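Local coordinates for protein quinone oxidoreductase (Escherichia coli, PDB 1QOR) that catalyses the one-electron reduction of quinones to semiquinones with NADPH as the electron donor, working as a homodimer, at residues I31-A37 and A65-K71; A2-E6 and Y95-H99; G75-I79 and A103-I108. One frame throughout, in Å; residues are numbered along the deposited sequence.

From the N terminus, strand 3-6 comes first, and the loop it opens is closed by contact 2 when the chain returns at 95-99. This is the longest of the three loops. Contact 1 is nested inside that loop and pairs strand 30-35 with strand 65-72. Contact 3 opens afterwards at 75-79, in the loop before strand 84-87, and closes at 103-108, beyond contact 2. Contacts 2 and 3 therefore cross, while contacts 1 and 3 run in series. Contact 1 adjoins both others: N35 and V33 bond to the backbone of 95-99, and I31 packs on V76, A103 and A106. Together they tie the N-terminal strand and two loops to the sheet of the GroES-like domain.

Contact 1 (I31-A37 and A65-K71); sequences IQVENKA and AAGIVSK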
loop_
_atom_site.group_PDB
_atom_site.type_symbol
_atom_site.label_atom_id
_atom_site.label_comp_id
_atom_site.label_asym_id
_atom_site.label_seq_id
_atom_site.Cartn_x
_atom_site.Cartn_y
_atom_site.Cartn_z
ATOM N N ILE A 31 19.165 20.352 -24.508
ATOM C CA ILE A 31 19.041 21.773 -24.836
ATOM C C ILE A 31 19.816 22.426 -23.689
ATOM O O ILE A 31 20.012 21.799 -22.635
ATOM C CB ILE A 31 17.568 22.280 -24.789
ATOM C CG1 ILE A 31 16.953 22.056 -23.388
ATOM C CG2 ILE A 31 16.769 21.633 -25.889
ATOM C CD1 ILE A 31 15.524 22.556 -23.175
ATOM N N GLN A 32 20.324 23.631 -23.912
ATOM C CA GLN A 32 21.041 24.354 -22.881
ATOM C C GLN A 32 20.144 25.517 -22.508
ATOM O O GLN A 32 19.668 26.240 -23.399
ATOM C CB GLN A 32 22.332 24.893 -23.435
ATOM C CG GLN A 32 23.007 25.858 -22.511
ATOM C CD GLN A 32 24.446 26.038 -22.908
ATOM O OE1 GLN A 32 25.244 25.085 -22.829
ATOM N NE2 GLN A 32 24.792 27.242 -23.379
ATOM N N VAL A 33 19.972 25.755 -21.213
ATOM C CA VAL A 33 19.080 26.821 -20.757
ATOM C C VAL A 33 19.746 27.819 -19.849
ATOM O O VAL A 33 20.514 27.449 -18.967
ATOM C CB VAL A 33 17.852 26.207 -20.015
ATOM C CG1 VAL A 33 16.989 27.269 -19.361
ATOM C CG2 VAL A 33 17.043 25.343 -20.977
ATOM N N GLU A 34 19.540 29.092 -20.131
ATOM C CA GLU A 34 20.087 30.118 -19.266
ATOM C C GLU A 34 18.950 30.281 -18.254
ATOM O O GLU A 34 17.842 30.741 -18.624
ATOM C CB GLU A 34 20.258 31.430 -20.006
ATOM C CG GLU A 34 21.329 31.489 -21.064
ATOM C CD GLU A 34 21.236 32.817 -21.813
ATOM O OE1 GLU A 34 21.415 33.896 -21.172
ATOM O OE2 GLU A 34 20.895 32.782 -23.025
ATOM N N ASN A 35 19.204 29.897 -17.003
ATOM C CA ASN A 35 18.189 29.941 -15.965
ATOM C C ASN A 35 17.883 31.354 -15.491
ATOM O O ASN A 35 18.791 32.136 -15.272
ATOM C CB ASN A 35 18.585 29.026 -14.804
ATOM C CG ASN A 35 18.536 27.517 -15.180
ATOM O OD1 ASN A 35 19.228 26.706 -14.566
ATOM N ND2 ASN A 35 17.726 27.153 -16.162
ATOM N N LYS A 36 16.590 31.668 -15.381
ATOM C CA LYS A 36 16.087 32.993 -14.938
ATOM C C LYS A 36 15.524 32.891 -13.533
ATOM O O LYS A 36 15.578 33.850 -12.757
ATOM C CB LYS A 36 14.961 33.464 -15.853
ATOM C CG LYS A 36 15.357 33.559 -17.319
ATOM C CD LYS A 36 16.411 34.605 -17.413
ATOM C CE LYS A 36 16.942 34.745 -18.793
ATOM N NZ LYS A 36 18.036 35.775 -18.725
ATOM N N ALA A 37 14.937 31.732 -13.233
ATOM C CA ALA A 37 14.377 31.461 -11.909
ATOM C C ALA A 37 14.614 29.965 -11.615
ATOM O O ALA A 37 14.442 29.128 -12.497
ATOM C CB ALA A 37 12.881 31.823 -11.866
ATOM N N ALA A 65 13.917 24.398 -12.877
ATOM C CA ALA A 65 14.252 25.756 -13.210
ATOM C C ALA A 65 13.511 26.111 -14.478
ATOM O O ALA A 65 12.974 25.226 -15.173
ATOM C CB ALA A 65 15.756 25.923 -13.379
ATOM N N ALA A 66 13.445 27.417 -14.748
ATOM C CA ALA A 66 12.754 27.953 -15.937
ATOM C C ALA A 66 13.682 28.976 -16.560
ATOM O O ALA A 66 14.444 29.648 -15.832
ATOM C CB ALA A 66 11.401 28.634 -15.516
ATOM N N GLY A 67 13.655 29.090 -17.883
ATOM C CA GLY A 67 14.514 30.074 -18.523
ATOM C C GLY A 67 14.427 30.063 -20.028
ATOM O O GLY A 67 13.472 29.522 -20.604
ATOM N N ILE A 68 15.465 30.591 -20.678
ATOM C CA ILE A 68 15.497 30.641 -22.140
ATOM C C ILE A 68 16.510 29.693 -22.735
ATOM O O ILE A 68 17.655 29.610 -22.290
ATOM C CB ILE A 68 15.742 32.086 -22.678
ATOM C CG1 ILE A 68 14.564 32.986 -22.311
ATOM C CG2 ILE A 68 15.771 32.098 -24.207
ATOM C CD1 ILE A 68 14.944 33.990 -21.302
ATOM N N VAL A 69 16.073 28.951 -23.735
ATOM C CA VAL A 69 16.953 28.010 -24.384
ATOM C C VAL A 69 18.035 28.758 -25.165
ATOM O O VAL A 69 17.734 29.530 -26.083
ATOM C CB VAL A 69 16.152 27.119 -25.297
ATOM C CG1 VAL A 69 17.054 26.229 -26.110
ATOM C CG2 VAL A 69 15.231 26.290 -24.468
ATOM N N SER A 70 19.287 28.617 -24.748
ATOM C CA SER A 70 20.379 29.275 -25.466
ATOM C C SER A 70 20.913 28.407 -26.611
ATOM O O SER A 70 21.216 28.915 -27.653
ATOM C CB SER A 70 21.496 29.672 -24.515
ATOM O OG SER A 70 21.965 28.509 -23.871
ATOM N N LYS A 71 20.985 27.100 -26.437
ATOM C CA LYS A 71 21.470 26.235 -27.515
ATOM C C LYS A 71 20.654 24.961 -27.569
ATOM O O LYS A 71 20.072 24.563 -26.565
ATOM C CB LYS A 71 22.936 25.838 -27.291
ATOM C CG LYS A 71 23.905 26.988 -27.072
ATOM C CD LYS A 71 25.283 26.422 -26.931
ATOM C CE LYS A 71 26.276 27.492 -26.601
ATOM N NZ LYS A 71 27.575 26.824 -26.299
#
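Two classic beta bulges interrupt this antiparallel pair. S70 and K71 both face Q32; K36 and A37 both face A66. At the first, Q32 N donates to K71 O (2.8 Å) and S70 N to Q32 O (2.8 Å), while K71 N to Q32 O is weak at 3.4 Å. At the second, K36 N donates to A66 O (3.0 Å) and A66 N to A37 O (3.0 Å). Between them E34 and I68 form a regular hydrogen-bonded pair, E34 N to I68 O 2.9 Å and I68 N to E34 O 3.1 Å. The axes of 31-35 and 65-71 run 136° apart, so this pair in the GroES-like domain is strongly twisted. V69 CG2 lies 4.0 Å from both V33 CG2 and I31 CD1. V69 also touches V85 of strand 84-87 and I79. G67 faces N35, where a CB would clash with E34 O. K71 NZ forms a salt bridge with D25. The join thus rests mainly on backbone bonds, and at each bulge one carbonyl, Q32 O or A66 O, accepts from two successive backbone NH groups, the second weakly.

Contact 2 (A2-E6 and Y95-H99); sequences ATRIE and YSSVH
The two segments run nearly antiparallel, with end-to-end directions 166° apart, and share a single backbone bridge. Residues 3-6 are extended, while 95-97 form a loop that leads into strand 98-102. Y95 (phi/psi -76/73) comes first. Its O accepts from I5 N at 3.0 Å. A water also donates to Y95 O (3.0 Å) and to I5 O (2.7 Å). I5 CB lies 4.0 Å from Y95 CB and sits at the edge of the Y95 ring, near its plane. Y95 OH hydrogen-bonds to D44, an NADP(+)-binding residue. S96 is extended and faces R4, CA to CA 4.0 Å; S96 CB is 3.8 Å from R4 CB. The pairing lays the N-terminal hairpin strand, already paired with 17-20, beside the loop that leads into strand 98-102 of the GroES-like domain. S97 turns the chain (-81/-20). Its N donates to T3 O at 3.0 Å. With chi1 p, its OG accepts from T3 N at 3.0 Å, so one serine holds both backbone polar groups of T3. V98 begins strand 98-102, and its CG2 lies 3.6 Å from A2 CB.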
loop_
_atom_site.group_PDB
_atom_site.type_symbol
_atom_site.label_atom_id
_atom_site.label_comp_id
_atom_site.label_asym_id
_atom_site.label_seq_id
_atom_site.Cartn_x
_atom_site.Cartn_y
_atom_site.Cartn_z
ATOM N N ALA A 2 29.713 30.806 -16.002
ATOM C CA ALA A 2 28.408 30.583 -15.327
ATOM C C ALA A 2 28.719 30.272 -13.878
ATOM O O ALA A 2 29.871 30.032 -13.547
ATOM C CB ALA A 2 27.696 29.422 -15.996
ATOM N N THR A 3 27.720 30.335 -13.013
ATOM C CA THR A 3 27.891 30.016 -11.603
ATOM C C THR A 3 26.962 28.856 -11.278
ATOM O O THR A 3 25.851 28.804 -11.784
ATOM C CB THR A 3 27.471 31.165 -10.726
ATOM O OG1 THR A 3 28.184 32.342 -11.119
ATOM C CG2 THR A 3 27.744 30.861 -9.256
ATOM N N ARG A 4 27.428 27.913 -10.471
ATOM C CA ARG A 4 26.620 26.776 -10.065
ATOM C C ARG A 4 26.926 26.580 -8.591
ATOM O O ARG A 4 27.926 27.100 -8.070
ATOM C CB ARG A 4 26.986 25.502 -10.851
ATOM C CG ARG A 4 28.234 24.755 -10.318
ATOM C CD ARG A 4 28.822 23.718 -11.287
ATOM N NE ARG A 4 27.896 22.628 -11.631
ATOM C CZ ARG A 4 27.843 21.430 -11.026
ATOM N NH1 ARG A 4 28.668 21.129 -10.016
ATOM N NH2 ARG A 4 26.966 20.514 -11.450
ATOM N N ILE A 5 26.023 25.901 -7.896
ATOM C CA ILE A 5 26.230 25.603 -6.491
ATOM C C ILE A 5 26.642 24.146 -6.464
ATOM O O ILE A 5 26.153 23.334 -7.265
ATOM C CB ILE A 5 24.929 25.747 -5.657
ATOM C CG1 ILE A 5 24.493 27.212 -5.583
ATOM C CG2 ILE A 5 25.123 25.186 -4.268
ATOM C CD1 ILE A 5 25.501 28.130 -4.915
ATOM N N GLU A 6 27.572 23.811 -5.585
ATOM C CA GLU A 6 27.958 22.421 -5.466
ATOM C C GLU A 6 28.412 22.091 -4.075
ATOM O O GLU A 6 28.606 22.985 -3.252
ATOM C CB GLU A 6 28.984 22.024 -6.523
ATOM C CG GLU A 6 30.320 22.657 -6.383
ATOM C CD GLU A 6 31.303 22.078 -7.389
ATOM O OE1 GLU A 6 30.968 22.078 -8.611
ATOM O OE2 GLU A 6 32.390 21.630 -6.942
ATOM N N TYR A 95 20.573 24.256 -9.825
ATOM C CA TYR A 95 21.026 25.408 -9.022
ATOM C C TYR A 95 22.245 25.966 -9.790
ATOM O O TYR A 95 23.417 25.774 -9.371
ATOM C CB TYR A 95 21.514 24.992 -7.629
ATOM C CG TYR A 95 20.479 24.791 -6.539
ATOM C CD1 TYR A 95 19.161 24.412 -6.832
ATOM C CD2 TYR A 95 20.843 24.905 -5.204
ATOM C CE1 TYR A 95 18.247 24.150 -5.811
ATOM C CE2 TYR A 95 19.944 24.633 -4.179
ATOM C CZ TYR A 95 18.658 24.258 -4.498
ATOM O OH TYR A 95 17.793 23.930 -3.491
ATOM N N SER A 96 21.982 26.611 -10.925
ATOM C CA SER A 96 23.037 27.135 -11.769
ATOM C C SER A 96 22.448 28.144 -12.726
ATOM O O SER A 96 21.239 28.114 -13.031
ATOM C CB SER A 96 23.641 26.003 -12.581
ATOM O OG SER A 96 22.657 25.425 -13.419
ATOM N N SER A 97 23.315 28.980 -13.283
ATOM C CA SER A 97 22.867 29.986 -14.226
ATOM C C SER A 97 22.672 29.411 -15.627
ATOM O O SER A 97 21.899 29.945 -16.401
ATOM C CB SER A 97 23.807 31.201 -14.197
ATOM O OG SER A 97 25.140 30.856 -14.526
ATOM N N VAL A 98 23.290 28.274 -15.921
ATOM C CA VAL A 98 23.164 27.619 -17.235
ATOM C C VAL A 98 23.182 26.120 -16.948
ATOM O O VAL A 98 24.078 25.627 -16.236
ATOM C CB VAL A 98 24.406 27.899 -18.162
ATOM C CG1 VAL A 98 24.168 27.381 -19.581
ATOM C CG2 VAL A 98 24.760 29.389 -18.158
ATOM N N HIS A 99 22.243 25.377 -17.526
ATOM C CA HIS A 99 22.185 23.947 -17.276
ATOM C C HIS A 99 21.787 23.216 -18.553
ATOM O O HIS A 99 21.076 23.766 -19.393
ATOM C CB HIS A 99 21.186 23.674 -16.120
ATOM C CG HIS A 99 21.251 22.273 -15.557
ATOM N ND1 HIS A 99 22.439 21.606 -15.328
ATOM C CD2 HIS A 99 20.268 21.429 -15.152
ATOM C CE1 HIS A 99 22.184 20.418 -14.808
ATOM N NE2 HIS A 99 20.874 20.285 -14.689
HETATM O O HOH W 1 24.285 22.880 -9.095
#

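Contact 3 (G75-I79 and A103-I108); sequences GVKHI and ADKAAI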
loop_
_atom_site.group_PDB
_atom_site.type_symbol
_atom_site.label_atom_id
_atom_site.label_comp_id
_atom_site.label_asym_id
_atom_site.label_seq_id
_atom_site.Cartn_x
_atom_site.Cartn_y
_atom_site.Cartn_z
ATOM N N GLY A 75 19.981 16.372 -32.251
ATOM C CA GLY A 75 18.786 15.559 -32.407
ATOM C C GLY A 75 17.493 16.247 -31.971
ATOM O O GLY A 75 16.405 15.806 -32.326
ATOM N N VAL A 76 17.604 17.330 -31.207
ATOM C CA VAL A 76 16.426 18.027 -30.704
ATOM C C VAL A 76 15.655 18.749 -31.793
ATOM O O VAL A 76 16.156 19.686 -32.405
ATOM C CB VAL A 76 16.784 19.005 -29.574
ATOM C CG1 VAL A 76 15.542 19.793 -29.131
ATOM C CG2 VAL A 76 17.392 18.238 -28.414
ATOM N N LYS A 77 14.407 18.324 -31.985
ATOM C CA LYS A 77 13.530 18.888 -33.005
ATOM C C LYS A 77 12.362 19.720 -32.473
ATOM O O LYS A 77 11.981 20.718 -33.089
ATOM C CB LYS A 77 12.977 17.758 -33.877
ATOM N N HIS A 78 11.804 19.314 -31.331
ATOM C CA HIS A 78 10.661 20.018 -30.756
ATOM C C HIS A 78 10.927 21.339 -30.038
ATOM O O HIS A 78 9.973 22.010 -29.641
ATOM C CB HIS A 78 9.843 19.093 -29.844
ATOM C CG HIS A 78 10.504 18.771 -28.536
ATOM N ND1 HIS A 78 11.607 17.945 -28.432
ATOM C CD2 HIS A 78 10.187 19.125 -27.268
ATOM C CE1 HIS A 78 11.934 17.803 -27.161
ATOM N NE2 HIS A 78 11.089 18.508 -26.432
ATOM N N ILE A 79 12.192 21.713 -29.848
ATOM C CA ILE A 79 12.517 22.967 -29.150
ATOM C C ILE A 79 13.606 23.724 -29.901
ATOM O O ILE A 79 14.472 23.103 -30.524
ATOM C CB ILE A 79 12.994 22.702 -27.670
ATOM C CG1 ILE A 79 11.868 22.023 -26.872
ATOM C CG2 ILE A 79 13.438 24.003 -26.999
ATOM C CD1 ILE A 79 12.240 21.618 -25.498
ATOM N N ALA A 103 15.929 17.240 -23.547
ATOM C CA ALA A 103 14.814 17.958 -24.121
ATOM C C ALA A 103 13.410 17.375 -23.909
ATOM O O ALA A 103 12.425 18.110 -24.005
ATOM C CB ALA A 103 15.080 18.223 -25.597
ATOM N N ASP A 104 13.281 16.073 -23.684
ATOM C CA ASP A 104 11.951 15.492 -23.460
ATOM C C ASP A 104 11.403 15.842 -22.112
ATOM O O ASP A 104 10.237 15.609 -21.853
ATOM C CB ASP A 104 11.985 13.979 -23.490
ATOM C CG ASP A 104 12.107 13.438 -24.855
ATOM O OD1 ASP A 104 11.819 14.168 -25.832
ATOM O OD2 ASP A 104 12.502 12.262 -24.944
ATOM N N LYS A 105 12.289 16.262 -21.224
ATOM C CA LYS A 105 11.940 16.624 -19.876
ATOM C C LYS A 105 11.545 18.097 -19.738
ATOM O O LYS A 105 11.196 18.523 -18.645
ATOM C CB LYS A 105 13.136 16.364 -18.950
ATOM C CG LYS A 105 13.710 14.957 -18.982
ATOM C CD LYS A 105 12.738 13.944 -18.451
ATOM N N ALA A 106 11.628 18.886 -20.804
ATOM C CA ALA A 106 11.288 20.305 -20.702
ATOM C C ALA A 106 9.979 20.657 -21.385
ATOM O O ALA A 106 9.638 20.088 -22.406
ATOM C CB ALA A 106 12.404 21.163 -21.264
ATOM N N ALA A 107 9.234 21.582 -20.794
ATOM C CA ALA A 107 7.971 22.021 -21.378
ATOM C C ALA A 107 8.061 23.486 -21.821
ATOM O O ALA A 107 8.733 24.330 -21.171
ATOM C CB ALA A 107 6.815 21.833 -20.381
ATOM N N ILE A 108 7.436 23.770 -22.962
ATOM C CA ILE A 108 7.418 25.130 -23.485
ATOM C C ILE A 108 6.441 25.939 -22.630
ATOM O O ILE A 108 5.274 25.591 -22.519
ATOM C CB ILE A 108 6.896 25.179 -24.927
ATOM C CG1 ILE A 108 7.731 24.270 -25.846
ATOM C CG2 ILE A 108 6.843 26.652 -25.396
ATOM C CD1 ILE A 108 9.144 24.773 -26.122
#
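The polar part of this contact is a single hydrogen bond between a side chain and the backbone. H78 NE2 donates to A103 O at 2.8 Å, with an N-H...O angle of 134°. The oxygen sits at the edge of the imidazole, near its plane. H78 has chi1 p, and its CB points toward 103-108. The same A103 O also takes a weak bond from A106 N, 3.4 Å away, within the turn that leads into strand 106-108. H78 CE1 comes 3.9 Å from D104 OD1 and 3.5 Å from A103 CB, so the ring lies against the start of this turn.

Both segments belong to the GroES-like domain. Residues 75-79 lie in the loop between strands 65-72 and 84-87, and 103-108 holds the turn after strand 98-102 and then strand 106-108 itself. The contact brings the loop and this turn together beside I31 of strand 30-35, which V76, I79, A103 and A106 all touch.

The apolar contacts come from V76 and I79. V76 CG2 meets A103 CB at 3.6 Å. I79, with chi1 m and chi2 t, extends its CD1 to 4.3 Å from A106 CB and 4.4 Å from A103 CB. Its CG1 lies 3.9 Å from I108 CD1. I79 is buried, whereas I108 is exposed. Beyond the two segments, R273 of helix 273-288 donates from NH2 to A106 O.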